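Local coordinates for protein 3-dehydroquinate dehydratase (Geobacillus kaustophilus, PDB 2YR1) that probably catalyses the cis-dehydration of 3-dehydroquinate to 3-dehydroshikimate, the third step of the chorismate pathway, as a type I, Schiff-base-forming dehydroquinase, at residues P25-D30 against E50-F55; L35-E40 against V230-S235. One frame throughout, in Å; residues are numbered along the deposited sequence.

Contact 1 (P25-D30 against E50-F55); sequences PVVGED and EWRADF
Phe55 lays one face of its ring against Val27, whose CB stands 3.8 Å from the ring centroid and 7° off the normal, a CH-pi contact over the middle of the ring. The two side chains lie side by side and point the same way. CG1 of Val27, anti to the carbonyl carbon, runs across the same face to meet Phe55 CE1 at 3.7 Å. CE1 in turn sits over a face of the Arg52 guanidinium, off its centre. Arg52 grips Asp54 side-on in a salt bridge, its NE hydrogen-bonded to Asp54 OD1 and its NH2 to Asp54 OD2, each at 2.9 Å, on the carboxylate's syn lone pairs. An alanine in place of Phe55 would remove the ring that lies over Val27 and the guanidinium, and would probably loosen the packing of both.

Val26 belongs to the parallel ladder. Its N donates to Glu50 O (2.9 Å), and its O accepts from Arg52 N (3.1 Å), in the carbonyl plane. Farther along, Glu29 CA approaches Phe55 O at 3.3 Å in a CA-H...O contact.

This pairing joins the first two strands of the TIM barrel, 21-26 and 48-52, in a beta-alpha-beta unit. Val26 and Trp51 face helix 31-43, with Trp51 also touching helix 62-75; Pro25 and Glu50 occupy the other face of the sheet, where Glu50 OE2 is hydrogen-bonded to Thr84 OG1 of the next strand, 81-84.

Contact 2 (L35-E40 against V230-S235); sequences LREAEE and VGNQSS
Glu37 overlaps, with its carboxylate end, only the ND2 corner of the Asn232 amide, the two planes 4° apart but displaced. The amide nitrogen carries the overlap: Asn232 ND2 is 3.0 Å from Glu37 OE1 and 3.3 Å from Glu37 CG, so it rests above the plane of the acid group. Because the N-H bonds of the amide lie in a plane almost parallel to the carboxylate, they cannot aim well at OE1, and the short approach is not a hydrogen bond. A bend at chi2 of Glu37 (39°) brings the end of the side chain closer to the loop than its first bond, which leaves the helix obliquely, would suggest.

Asn232 reaches toward the helix with CG anti to its own backbone N (chi1 -178°), and its amide crosses both acidic side chains obliquely. On the Glu40 side it is the oxygen that makes the contact, with Asn232 OD1 3.8 Å from Glu40 CB. Glu40 therefore offers its aliphatic part to the amide, and its carboxylate is carried away by the bend at chi2. Gln233 is a marginal participant, its OE1 lying 4.4 Å from Glu37 OE2.

The contact sets one side of helix 31-43, which follows the first strand of the barrel, against the loop between strand 226-228 and helix 242-256. It thus bridges the beginning and end of the TIM barrel near the surface, where strands 21-26 and 226-228 are neighbours. Farther along the loop, Ser235 N is hydrogen-bonded to Gln239 OE1.

Chemically this is a small polar junction of close approach without a directed bond. The partly positive amide nitrogen near an acidic oxygen probably adds a modest electrostatic attraction, while the 4.0 Å between Asn232 OD1 and Glu37 OE1 is likely to be mildly unfavourable.

Contacts 1 and 2 lie with their centres about 9 Å apart and touch. Val26 CG1 meets Glu37 CB at 3.3 Å, so the strand of contact 1 packs against the helix of contact 2. On the loop side, Val27 CG2 reaches Gln233 CD at 3.2 Å, and Pro25 CB lies 3.4 Å from Ser235 OG. Arg52 NH1 makes a probable hydrogen bond to Ser235 O, 3.1 Å away. Glu50, Trp51 and Arg52 of contact 1 and Ser235 of contact 2 are predicted to bind 3-dehydroquinate, although the Trp51 side chain points to the helix layer. Through Ser235 the loop of contact 2 probably meets contact 1 at the substrate pocket, near Arg86 and Gln239, whereas its helix contact is superficial.

Contact 1 (P25-D30 against E50-F55)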
loop_
_atom_site.group_PDB
_atom_site.type_symbol
_atom_site.label_atom_id
_atom_site.label_comp_id
_atom_site.label_asym_id
_atom_site.label_seq_id
_atom_site.Cartn_x
_atom_site.Cartn_y
_atom_site.Cartn_z
ATOM N N PRO A 25 -5.788 3.362 -20.536
ATOM C CA PRO A 25 -6.960 3.411 -21.404
ATOM C C PRO A 25 -6.920 4.519 -22.449
ATOM O O PRO A 25 -6.316 5.558 -22.250
ATOM C CB PRO A 25 -8.085 3.647 -20.421
ATOM C CG PRO A 25 -7.441 4.650 -19.499
ATOM C CD PRO A 25 -6.089 3.995 -19.240
ATOM N N VAL A 26 -7.575 4.267 -23.568
ATOM C CA VAL A 26 -7.693 5.250 -24.627
ATOM C C VAL A 26 -9.197 5.364 -24.768
ATOM O O VAL A 26 -9.873 4.373 -25.057
ATOM C CB VAL A 26 -7.120 4.759 -25.968
ATOM C CG1 VAL A 26 -7.477 5.750 -27.065
ATOM C CG2 VAL A 26 -5.622 4.614 -25.880
ATOM N N VAL A 27 -9.728 6.553 -24.502
ATOM C CA VAL A 27 -11.155 6.788 -24.626
ATOM C C VAL A 27 -11.303 7.863 -25.689
ATOM O O VAL A 27 -10.691 8.935 -25.609
ATOM C CB VAL A 27 -11.796 7.276 -23.297
ATOM C CG1 VAL A 27 -11.633 6.221 -22.214
ATOM C CG2 VAL A 27 -11.171 8.584 -22.857
ATOM N N GLY A 28 -12.089 7.554 -26.707
ATOM C CA GLY A 28 -12.295 8.502 -27.782
ATOM C C GLY A 28 -13.671 8.306 -28.376
ATOM O O GLY A 28 -14.007 7.212 -28.819
ATOM N N GLU A 29 -14.465 9.369 -28.383
ATOM C CA GLU A 29 -15.807 9.307 -28.926
ATOM C C GLU A 29 -15.797 8.917 -30.397
ATOM O O GLU A 29 -16.680 8.190 -30.855
ATOM C CB GLU A 29 -16.497 10.657 -28.764
ATOM C CG GLU A 29 -17.980 10.626 -29.066
ATOM C CD GLU A 29 -18.653 11.958 -28.798
ATOM O OE1 GLU A 29 -19.887 12.041 -28.984
ATOM O OE2 GLU A 29 -17.945 12.919 -28.401
ATOM N N ASP A 30 -14.807 9.398 -31.141
ATOM C CA ASP A 30 -14.733 9.072 -32.556
ATOM C C ASP A 30 -13.336 8.700 -33.027
ATOM O O ASP A 30 -12.340 8.929 -32.339
ATOM C CB ASP A 30 -15.267 10.234 -33.394
ATOM C CG ASP A 30 -14.398 11.468 -33.300
ATOM O OD1 ASP A 30 -13.234 11.405 -33.745
ATOM O OD2 ASP A 30 -14.879 12.502 -32.785
ATOM N N GLU A 50 -5.644 -0.200 -23.286
ATOM C CA GLU A 50 -7.030 -0.647 -23.259
ATOM C C GLU A 50 -7.922 0.342 -23.979
ATOM O O GLU A 50 -8.214 1.414 -23.456
ATOM C CB GLU A 50 -7.583 -0.798 -21.843
ATOM C CG GLU A 50 -9.075 -1.159 -21.882
ATOM C CD GLU A 50 -9.773 -1.059 -20.540
ATOM O OE1 GLU A 50 -9.490 -0.109 -19.774
ATOM O OE2 GLU A 50 -10.624 -1.923 -20.255
ATOM N N TRP A 51 -8.367 0.024 -25.181
ATOM C CA TRP A 51 -9.236 1.005 -25.766
ATOM C C TRP A 51 -10.649 0.658 -25.372
ATOM O O TRP A 51 -11.139 -0.448 -25.598
ATOM C CB TRP A 51 -8.986 1.168 -27.277
ATOM C CG TRP A 51 -9.816 0.445 -28.258
ATOM C CD1 TRP A 51 -9.797 -0.893 -28.520
ATOM C CD2 TRP A 51 -10.634 1.043 -29.278
ATOM N NE1 TRP A 51 -10.538 -1.164 -29.656
ATOM C CE2 TRP A 51 -11.062 0.006 -30.138
ATOM C CE3 TRP A 51 -11.039 2.358 -29.550
ATOM C CZ2 TRP A 51 -11.874 0.239 -31.257
ATOM C CZ3 TRP A 51 -11.845 2.590 -30.662
ATOM C CH2 TRP A 51 -12.255 1.534 -31.500
ATOM N N ARG A 52 -11.251 1.604 -24.661
ATOM C CA ARG A 52 -12.604 1.499 -24.167
ATOM C C ARG A 52 -13.574 1.851 -25.297
ATOM O O ARG A 52 -14.174 2.937 -25.329
ATOM C CB ARG A 52 -12.777 2.447 -22.984
ATOM C CG ARG A 52 -12.243 1.915 -21.669
ATOM C CD ARG A 52 -13.148 0.808 -21.167
ATOM N NE ARG A 52 -14.504 1.286 -20.904
ATOM C CZ ARG A 52 -14.848 2.000 -19.834
ATOM N NH1 ARG A 52 -13.931 2.313 -18.931
ATOM N NH2 ARG A 52 -16.104 2.396 -19.664
ATOM N N ALA A 53 -13.725 0.903 -26.216
ATOM C CA ALA A 53 -14.569 1.070 -27.388
ATOM C C ALA A 53 -15.997 1.522 -27.114
ATOM O O ALA A 53 -16.696 1.949 -28.039
ATOM C CB ALA A 53 -14.569 -0.219 -28.206
ATOM N N ASP A 54 -16.446 1.445 -25.865
ATOM C CA ASP A 54 -17.807 1.865 -25.570
ATOM C C ASP A 54 -18.006 3.381 -25.598
ATOM O O ASP A 54 -19.123 3.871 -25.388
ATOM C CB ASP A 54 -18.289 1.274 -24.242
ATOM C CG ASP A 54 -17.283 1.424 -23.126
ATOM O OD1 ASP A 54 -16.126 0.990 -23.297
ATOM O OD2 ASP A 54 -17.665 1.964 -22.067
ATOM N N PHE A 55 -16.927 4.114 -25.863
ATOM C CA PHE A 55 -16.984 5.571 -25.965
ATOM C C PHE A 55 -17.244 5.961 -27.426
ATOM O O PHE A 55 -17.838 6.999 -27.711
ATOM C CB PHE A 55 -15.665 6.207 -25.512
ATOM C CG PHE A 55 -15.560 6.393 -24.024
ATOM C CD1 PHE A 55 -15.339 5.307 -23.187
ATOM C CD2 PHE A 55 -15.718 7.658 -23.458
ATOM C CE1 PHE A 55 -15.278 5.473 -21.805
ATOM C CE2 PHE A 55 -15.659 7.835 -22.077
ATOM C CZ PHE A 55 -15.440 6.739 -21.248
#

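Contact 2 (L35-E40 against V230-S235)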
loop_
_atom_site.group_PDB
_atom_site.type_symbol
_atom_site.label_atom_id
_atom_site.label_comp_id
_atom_site.label_asym_id
_atom_site.label_seq_id
_atom_site.Cartn_x
_atom_site.Cartn_y
_atom_site.Cartn_z
ATOM N N LEU A 35 -7.694 7.903 -32.084
ATOM C CA LEU A 35 -6.342 7.866 -32.637
ATOM C C LEU A 35 -5.420 8.933 -32.039
ATOM O O LEU A 35 -4.201 8.767 -32.021
ATOM C CB LEU A 35 -6.407 8.024 -34.157
ATOM C CG LEU A 35 -7.070 9.312 -34.657
ATOM C CD1 LEU A 35 -6.072 10.463 -34.590
ATOM C CD2 LEU A 35 -7.557 9.116 -36.093
ATOM N N ARG A 36 -6.000 10.032 -31.566
ATOM C CA ARG A 36 -5.209 11.097 -30.953
ATOM C C ARG A 36 -4.721 10.617 -29.590
ATOM O O ARG A 36 -3.540 10.729 -29.272
ATOM C CB ARG A 36 -6.055 12.353 -30.763
ATOM C CG ARG A 36 -6.485 13.033 -32.044
ATOM C CD ARG A 36 -7.549 14.083 -31.746
ATOM N NE ARG A 36 -8.069 14.693 -32.963
ATOM C CZ ARG A 36 -7.362 15.485 -33.757
ATOM N NH1 ARG A 36 -6.099 15.766 -33.461
ATOM N NH2 ARG A 36 -7.919 15.999 -34.844
ATOM N N GLU A 37 -5.653 10.092 -28.794
ATOM C CA GLU A 37 -5.363 9.562 -27.464
ATOM C C GLU A 37 -4.274 8.486 -27.495
ATOM O O GLU A 37 -3.379 8.484 -26.657
ATOM C CB GLU A 37 -6.641 8.972 -26.851
ATOM C CG GLU A 37 -7.513 9.943 -26.071
ATOM C CD GLU A 37 -7.602 11.315 -26.719
ATOM O OE1 GLU A 37 -6.562 12.017 -26.762
ATOM O OE2 GLU A 37 -8.706 11.693 -27.183
ATOM N N ALA A 38 -4.357 7.576 -28.464
ATOM C CA ALA A 38 -3.381 6.489 -28.607
ATOM C C ALA A 38 -1.959 6.984 -28.797
ATOM O O ALA A 38 -1.042 6.508 -28.131
ATOM C CB ALA A 38 -3.760 5.595 -29.766
ATOM N N GLU A 39 -1.766 7.930 -29.713
ATOM C CA GLU A 39 -0.434 8.466 -29.950
ATOM C C GLU A 39 0.126 8.989 -28.637
ATOM O O GLU A 39 1.238 8.633 -28.241
ATOM C CB GLU A 39 -0.486 9.586 -30.998
ATOM C CG GLU A 39 0.474 10.768 -30.765
ATOM C CD GLU A 39 1.959 10.394 -30.749
ATOM O OE1 GLU A 39 2.427 9.723 -31.698
ATOM O OE2 GLU A 39 2.659 10.795 -29.788
ATOM N N GLU A 40 -0.665 9.826 -27.969
ATOM C CA GLU A 40 -0.292 10.419 -26.688
ATOM C C GLU A 40 -0.003 9.390 -25.597
ATOM O O GLU A 40 1.035 9.453 -24.930
ATOM C CB GLU A 40 -1.405 11.354 -26.198
ATOM C CG GLU A 40 -1.533 12.640 -26.994
ATOM C CD GLU A 40 -0.275 13.498 -26.928
ATOM O OE1 GLU A 40 -0.305 14.634 -27.453
ATOM O OE2 GLU A 40 0.743 13.039 -26.356
ATOM N N VAL A 230 -3.306 6.530 -15.832
ATOM C CA VAL A 230 -3.675 7.497 -16.862
ATOM C C VAL A 230 -2.511 7.774 -17.802
ATOM O O VAL A 230 -1.422 8.154 -17.367
ATOM C CB VAL A 230 -4.129 8.838 -16.257
ATOM C CG1 VAL A 230 -4.421 9.855 -17.392
ATOM C CG2 VAL A 230 -5.361 8.630 -15.400
ATOM N N GLY A 231 -2.747 7.568 -19.093
ATOM C CA GLY A 231 -1.724 7.829 -20.093
ATOM C C GLY A 231 -2.096 9.124 -20.806
ATOM O O GLY A 231 -1.234 9.832 -21.343
ATOM N N ASN A 232 -3.397 9.413 -20.826
ATOM C CA ASN A 232 -3.926 10.640 -21.416
ATOM C C ASN A 232 -5.194 11.004 -20.670
ATOM O O ASN A 232 -5.260 12.042 -20.005
ATOM C CB ASN A 232 -4.260 10.482 -22.906
ATOM C CG ASN A 232 -4.779 11.787 -23.529
ATOM O OD1 ASN A 232 -4.018 12.731 -23.741
ATOM N ND2 ASN A 232 -6.077 11.846 -23.796
ATOM N N GLN A 233 -6.201 10.145 -20.782
ATOM C CA GLN A 233 -7.477 10.379 -20.117
ATOM C C GLN A 233 -7.778 9.290 -19.101
ATOM O O GLN A 233 -7.153 8.237 -19.109
ATOM C CB GLN A 233 -8.604 10.441 -21.150
ATOM C CG GLN A 233 -9.681 11.470 -20.822
ATOM C CD GLN A 233 -10.706 11.628 -21.935
ATOM O OE1 GLN A 233 -10.350 11.856 -23.096
ATOM N NE2 GLN A 233 -11.990 11.515 -21.583
ATOM N N SER A 234 -8.739 9.554 -18.224
ATOM C CA SER A 234 -9.145 8.601 -17.200
ATOM C C SER A 234 -10.354 7.835 -17.728
ATOM O O SER A 234 -11.238 8.425 -18.350
ATOM C CB SER A 234 -9.521 9.347 -15.909
ATOM O OG SER A 234 -10.003 8.464 -14.905
ATOM N N SER A 235 -10.393 6.525 -17.491
ATOM C CA SER A 235 -11.524 5.712 -17.947
ATOM C C SER A 235 -12.289 5.191 -16.738
ATOM O O SER A 235 -13.328 4.551 -16.880
ATOM C CB SER A 235 -11.042 4.527 -18.793
ATOM O OG SER A 235 -10.395 3.559 -17.979
#